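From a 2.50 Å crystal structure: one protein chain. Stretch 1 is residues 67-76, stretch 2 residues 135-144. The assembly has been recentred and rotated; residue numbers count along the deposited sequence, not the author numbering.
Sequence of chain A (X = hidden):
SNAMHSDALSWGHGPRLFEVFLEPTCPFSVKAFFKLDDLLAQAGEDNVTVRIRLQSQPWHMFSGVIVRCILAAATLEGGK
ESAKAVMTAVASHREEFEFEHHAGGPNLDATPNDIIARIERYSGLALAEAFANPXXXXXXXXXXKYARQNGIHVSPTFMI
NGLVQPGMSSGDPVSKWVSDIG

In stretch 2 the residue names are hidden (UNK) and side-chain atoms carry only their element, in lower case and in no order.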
ATOM      1  N   VAL A  67      19.606  10.226   8.012  1.00 35.21           N
ATOM      2  CA  VAL A  67      19.485   9.060   7.121  1.00 34.71           C
ATOM      3  C   VAL A  67      20.548   9.108   6.016  1.00 35.22           C
ATOM      4  O   VAL A  67      21.176   8.079   5.708  1.00 35.29           O
ATOM      5  CB  VAL A  67      18.037   8.891   6.517  1.00 34.47           C
ATOM      6  CG1 VAL A  67      18.011   7.856   5.393  1.00 32.99           C
ATOM      7  CG2 VAL A  67      17.035   8.517   7.599  1.00 32.77           C
ATOM      8  N   ARG A  68      20.745  10.293   5.424  1.00 35.40           N
ATOM      9  CA  ARG A  68      21.785  10.474   4.407  1.00 35.66           C
ATOM     10  C   ARG A  68      23.189  10.116   4.968  1.00 35.82           C
ATOM     11  O   ARG A  68      23.956   9.402   4.310  1.00 35.71           O
ATOM     12  CB  ARG A  68      21.743  11.895   3.809  1.00 35.89           C
ATOM     13  CG  ARG A  68      22.497  12.041   2.479  1.00 35.93           C
ATOM     14  CD  ARG A  68      22.398  13.460   1.893  1.00 38.29           C
ATOM     15  NE  ARG A  68      23.339  13.671   0.790  1.00 38.37           N
ATOM     16  CZ  ARG A  68      23.132  13.313  -0.476  1.00 40.93           C
ATOM     17  NH1 ARG A  68      21.999  12.733  -0.838  1.00 42.20           N
ATOM     18  NH2 ARG A  68      24.072  13.524  -1.397  1.00 42.62           N
ATOM     19  N   CYS A  69      23.501  10.575   6.183  1.00 35.53           N
ATOM     20  CA  CYS A  69      24.737  10.185   6.858  1.00 36.27           C
ATOM     21  C   CYS A  69      24.919   8.688   6.974  1.00 36.40           C
ATOM     22  O   CYS A  69      26.043   8.172   6.773  1.00 36.54           O
ATOM     23  CB  CYS A  69      24.781  10.747   8.256  1.00 36.37           C
ATOM     24  SG  CYS A  69      24.989  12.523   8.247  1.00 40.23           S
ATOM     25  N   ILE A  70      23.833   7.988   7.322  1.00 35.68           N
ATOM     26  CA  ILE A  70      23.914   6.550   7.503  1.00 34.89           C
ATOM     27  C   ILE A  70      24.269   5.911   6.174  1.00 34.79           C
ATOM     28  O   ILE A  70      25.161   5.067   6.088  1.00 34.58           O
ATOM     29  CB  ILE A  70      22.611   5.950   8.090  1.00 34.85           C
ATOM     30  CG1 ILE A  70      22.422   6.433   9.523  1.00 33.85           C
ATOM     31  CG2 ILE A  70      22.631   4.417   8.018  1.00 32.97           C
ATOM     32  CD1 ILE A  70      20.973   6.494   9.942  1.00 34.43           C
ATOM     33  N   LEU A  71      23.575   6.335   5.130  1.00 34.99           N
ATOM     34  CA  LEU A  71      23.796   5.762   3.820  1.00 35.03           C
ATOM     35  C   LEU A  71      25.139   6.213   3.233  1.00 35.11           C
ATOM     36  O   LEU A  71      25.745   5.477   2.444  1.00 35.38           O
ATOM     37  CB  LEU A  71      22.614   6.057   2.899  1.00 34.67           C
ATOM     38  CG  LEU A  71      21.400   5.208   3.282  1.00 34.70           C
ATOM     39  CD1 LEU A  71      20.088   5.717   2.639  1.00 34.03           C
ATOM     40  CD2 LEU A  71      21.644   3.740   2.966  1.00 31.58           C
ATOM     41  N   ALA A  72      25.591   7.406   3.627  1.00 34.77           N
ATOM     42  CA  ALA A  72      26.943   7.882   3.306  1.00 35.30           C
ATOM     43  C   ALA A  72      28.003   6.964   3.917  1.00 35.45           C
ATOM     44  O   ALA A  72      28.945   6.577   3.232  1.00 36.22           O
ATOM     45  CB  ALA A  72      27.154   9.343   3.766  1.00 34.44           C
ATOM     46  N   ALA A  73      27.843   6.623   5.198  1.00 35.57           N
ATOM     47  CA  ALA A  73      28.738   5.678   5.886  1.00 35.66           C
ATOM     48  C   ALA A  73      28.823   4.337   5.164  1.00 35.86           C
ATOM     49  O   ALA A  73      29.891   3.753   5.073  1.00 36.10           O
ATOM     50  CB  ALA A  73      28.310   5.481   7.326  1.00 34.72           C
ATOM     51  N   ALA A  74      27.705   3.860   4.630  1.00 36.23           N
ATOM     52  CA  ALA A  74      27.693   2.577   3.947  1.00 36.80           C
ATOM     53  C   ALA A  74      28.555   2.576   2.707  1.00 37.67           C
ATOM     54  O   ALA A  74      28.758   1.510   2.137  1.00 38.23           O
ATOM     55  CB  ALA A  74      26.278   2.146   3.597  1.00 35.90           C
ATOM     56  N   THR A  75      29.025   3.754   2.272  1.00 38.49           N
ATOM     57  CA  THR A  75      29.869   3.871   1.059  1.00 39.57           C
ATOM     58  C   THR A  75      31.365   3.883   1.367  1.00 40.18           C
ATOM     59  O   THR A  75      32.156   3.614   0.478  1.00 41.02           O
ATOM     60  CB  THR A  75      29.545   5.111   0.143  1.00 39.70           C
ATOM     61  OG1 THR A  75      29.818   6.339   0.851  1.00 40.41           O
ATOM     62  CG2 THR A  75      28.093   5.088  -0.371  1.00 38.62           C
ATOM     63  N   LEU A  76      31.739   4.218   2.606  1.00 40.46           N
ATOM     64  CA  LEU A  76      33.102   4.057   3.121  1.00 40.67           C
ATOM     65  C   LEU A  76      33.610   2.602   3.033  1.00 41.52           C
ATOM     66  O   LEU A  76      32.835   1.679   2.743  1.00 41.86           O
ATOM     67  CB  LEU A  76      33.136   4.505   4.572  1.00 40.18           C
ATOM     68  CG  LEU A  76      32.602   5.903   4.858  1.00 39.83           C
ATOM     69  CD1 LEU A  76      32.742   6.271   6.344  1.00 37.54           C
ATOM     70  CD2 LEU A  76      33.298   6.936   3.968  1.00 38.23           C
ATOM     71  N   UNK A 135      25.263  10.965  -6.059  1.00 49.95           N
ATOM     72  CA  UNK A 135      24.628   9.675  -6.343  1.00 49.91           C
ATOM     73  C   UNK A 135      23.867   9.082  -5.137  1.00 49.17           C
ATOM     74  O   UNK A 135      23.061   8.163  -5.293  1.00 49.06           O
ATOM     75  c   UNK A 135      26.137   8.992  -8.287  1.00 53.02           C
ATOM     76  c   UNK A 135      25.658   8.682  -6.875  1.00 50.27           C
ATOM     77  o   UNK A 135      24.358   8.045  -9.590  1.00 59.01           O
ATOM     78  o   UNK A 135      24.687  10.222  -9.778  1.00 58.06           O
ATOM     79  c   UNK A 135      24.978   9.095  -9.291  1.00 57.28           C
ATOM     80  N   UNK A 136      24.110   9.642  -3.951  1.00 48.02           N
ATOM     81  CA  UNK A 136      23.594   9.121  -2.691  1.00 47.10           C
ATOM     82  C   UNK A 136      22.086   9.324  -2.478  1.00 47.04           C
ATOM     83  O   UNK A 136      21.477   8.624  -1.664  1.00 47.22           O
ATOM     84  c   UNK A 136      24.383   9.203  -0.128  1.00 46.27           C
ATOM     85  c   UNK A 136      24.370   9.759  -1.545  1.00 47.08           C
ATOM     86  c   UNK A 136      24.979   7.817  -0.085  1.00 44.24           C
ATOM     87  c   UNK A 136      25.172  10.165   0.730  1.00 46.09           C
ATOM     88  N   UNK A 137      21.493  10.276  -3.201  1.00 46.29           N
ATOM     89  CA  UNK A 137      20.043  10.498  -3.186  1.00 45.18           C
ATOM     90  C   UNK A 137      19.288   9.236  -3.563  1.00 44.39           C
ATOM     91  O   UNK A 137      18.183   9.014  -3.075  1.00 44.47           O
ATOM     92  c   UNK A 137      19.637  11.628  -4.134  1.00 45.15           C
ATOM     93  o   UNK A 137      18.105  11.753  -7.184  1.00 51.72           O
ATOM     94  c   UNK A 137      19.800  11.278  -5.608  1.00 46.56           C
ATOM     95  c   UNK A 137      19.046  12.213  -6.520  1.00 49.09           C
ATOM     96  o   UNK A 137      19.385  13.408  -6.585  1.00 50.89           O
ATOM     97  N   UNK A 138      19.882   8.415  -4.423  1.00 43.39           N
ATOM     98  CA  UNK A 138      19.246   7.180  -4.867  1.00 42.85           C
ATOM     99  C   UNK A 138      19.063   6.133  -3.773  1.00 41.81           C
ATOM    100  O   UNK A 138      18.034   5.453  -3.743  1.00 42.21           O
ATOM    101  c   UNK A 138      19.961   6.609  -6.093  1.00 43.11           C
ATOM    102  n   UNK A 138      19.162   8.632  -9.043  1.00 49.97           N
ATOM    103  c   UNK A 138      19.821   7.476  -7.298  1.00 46.56           C
ATOM    104  n   UNK A 138      20.819   8.335  -7.720  1.00 50.37           N
ATOM    105  c   UNK A 138      18.771   7.683  -8.128  1.00 47.55           C
ATOM    106  c   UNK A 138      20.403   9.008  -8.778  1.00 49.62           C
ATOM    107  N   UNK A 139      20.043   6.017  -2.875  1.00 40.46           N
ATOM    108  CA  UNK A 139      19.933   5.129  -1.713  1.00 39.15           C
ATOM    109  C   UNK A 139      18.811   5.597  -0.795  1.00 38.11           C
ATOM    110  O   UNK A 139      17.961   4.787  -0.414  1.00 38.30           O
ATOM    111  c   UNK A 139      21.264   5.026  -0.948  1.00 38.60           C
ATOM    112  N   UNK A 140      18.811   6.891  -0.457  1.00 36.57           N
ATOM    113  CA  UNK A 140      17.703   7.520   0.272  1.00 35.92           C
ATOM    114  C   UNK A 140      16.346   7.272  -0.411  1.00 35.96           C
ATOM    115  O   UNK A 140      15.367   6.925   0.247  1.00 36.03           O
ATOM    116  c   UNK A 140      17.916   9.043   0.458  1.00 36.11           C
ATOM    117  c   UNK A 140      16.764   9.660   1.289  1.00 35.41           C
ATOM    118  c   UNK A 140      19.283   9.342   1.109  1.00 34.64           C
ATOM    119  N   UNK A 141      16.298   7.431  -1.731  1.00 35.57           N
ATOM    120  CA  UNK A 141      15.066   7.181  -2.482  1.00 35.34           C
ATOM    121  C   UNK A 141      14.656   5.730  -2.413  1.00 34.78           C
ATOM    122  O   UNK A 141      13.460   5.448  -2.309  1.00 35.28           O
ATOM    123  c   UNK A 141      15.670   9.700  -5.269  1.00 34.07           C
ATOM    124  n   UNK A 141      15.369  11.372  -7.092  1.00 35.61           N
ATOM    125  c   UNK A 141      15.102  11.052  -5.652  1.00 35.50           C
ATOM    126  c   UNK A 141      15.161   7.642  -3.951  1.00 35.11           C
ATOM    127  c   UNK A 141      14.892   9.128  -4.116  1.00 34.72           C
ATOM    128  N   UNK A 142      15.637   4.824  -2.475  1.00 33.74           N
ATOM    129  CA  UNK A 142      15.341   3.390  -2.500  1.00 32.70           C
ATOM    130  C   UNK A 142      14.624   2.933  -1.211  1.00 32.55           C
ATOM    131  O   UNK A 142      13.595   2.246  -1.277  1.00 31.74           O
ATOM    132  n   UNK A 142      15.436  -0.795  -3.936  1.00 31.91           N
ATOM    133  c   UNK A 142      15.206  -2.232  -0.531  1.00 27.70           C
ATOM    134  c   UNK A 142      15.899   0.110  -1.935  1.00 29.60           C
ATOM    135  c   UNK A 142      15.086  -2.235  -1.900  1.00 29.32           C
ATOM    136  c   UNK A 142      15.843   0.507  -4.139  1.00 31.62           C
ATOM    137  c   UNK A 142      15.998   0.101  -0.542  1.00 30.53           C
ATOM    138  c   UNK A 142      16.151   1.098  -2.951  1.00 31.61           C
ATOM    139  c   UNK A 142      15.646  -1.090   0.158  1.00 30.05           C
ATOM    140  c   UNK A 142      15.443  -1.061  -2.593  1.00 30.66           C
ATOM    141  c   UNK A 142      16.585   2.528  -2.749  1.00 32.30           C
ATOM    142  N   UNK A 143      15.178   3.319  -0.054  1.00 31.99           N
ATOM    143  CA  UNK A 143      14.579   2.997   1.237  1.00 31.66           C
ATOM    144  C   UNK A 143      13.173   3.551   1.351  1.00 30.84           C
ATOM    145  O   UNK A 143      12.240   2.816   1.669  1.00 30.61           O
ATOM    146  n   UNK A 143      16.733   1.594   3.458  1.00 35.69           N
ATOM    147  c   UNK A 143      16.682   2.632   2.552  1.00 34.84           C
ATOM    148  c   UNK A 143      15.468   3.484   2.371  1.00 31.70           C
ATOM    149  c   UNK A 143      17.911   1.001   3.375  1.00 35.54           C
ATOM    150  c   UNK A 143      17.869   2.620   1.896  1.00 35.71           C
ATOM    151  n   UNK A 143      18.615   1.600   2.430  1.00 36.11           N
ATOM    152  N   UNK A 144      13.024   4.829   1.028  1.00 29.96           N
ATOM    153  CA  UNK A 144      11.745   5.491   1.105  1.00 29.40           C
ATOM    154  C   UNK A 144      10.712   4.840   0.189  1.00 29.64           C
ATOM    155  O   UNK A 144       9.614   4.469   0.635  1.00 29.35           O
ATOM    156  o   UNK A 144      12.896   7.438   1.751  1.00 28.88           O
ATOM    157  c   UNK A 144      10.628   7.701   0.994  1.00 27.62           C
ATOM    158  c   UNK A 144      11.928   6.946   0.818  1.00 29.44           C
TER
HETATM  159  O   HOH W   1      22.417  13.090  -3.660  1.00 42.47           O

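Position 135 carries three carbons, the third bearing two oxygens: a carboxylate two methylenes from CA, hence E135. Its nearest side-chain approach is CB to R68 NH2, 7.5 Å.

Position 136 has four carbons forked at the second, with CA-to-CB directed toward stretch 1. One terminal carbon lies 3.7 Å from both A72 CB and R68 CG; the other approaches L71 O at 3.5 Å. The fork at the second carbon identifies L136, with chi1 t and chi2 p; the two branches are CD2 and CD1 respectively. Its CB lies over one face of the R68 guanidinium.

Position 137 shows three carbons ending in two oxygens, so it is E137. CA-to-CB points away, and the nearest approach is made by the backbone: E137 N is 3.4 Å from R68 NH1. Both are donors, so no hydrogen bond joins them. Water 1 instead accepts from R68 NH2 at 2.8 Å and, weakly, from E137 N at 3.0 Å.

Position 138 has one carbon and a five-membered ring of three carbons and two nitrogens, an imidazole: H138. CA-to-CB points away, and its ND1 makes a weak hydrogen bond to E135 O at 3.3 Å.

Position 139 has a single carbon, therefore A139. Its CB points toward stretch 1 and meets L71 CD1 at 3.8 Å.

Position 140 bears one carbon carrying two more, branched at CB: V140. CG2 is 4.0 Å from L71 CD1, whose closest approach to this residue is 3.5 Å, to V140 N.

Position 141 is four carbons in a row ending in nitrogen: K141. CA-to-CB points away, and its NZ forms a salt bridge with E137 OE2 at 2.8 Å.

Position 142 has one carbon followed by fused five- and six-membered rings containing one nitrogen: W142. Its nearest side-chain approach is CB to L71 CD1, 7.2 Å.

Position 143 repeats the imidazole pattern, giving H143. Here CA-to-CB points toward stretch 1, and NE2 lies 3.7 Å from L71 CD2 in an oblique approach.

Position 144 has one carbon carrying one oxygen and one carbon: T144. Its OG1 donates to V140 O at 2.9 Å.

The contact works by apolar packing, without direct hydrogen bonds between the stretches. The helix axes cross at 114° with a closest approach of 9.5 Å, and 443 Å² is buried. L71 reaches A139, V140 and H143, while L136 packs against R68, L71 and A72; the water joins R68 to the backbone of E137.

Stretch 2 (135-144) ELEHAVKWHT
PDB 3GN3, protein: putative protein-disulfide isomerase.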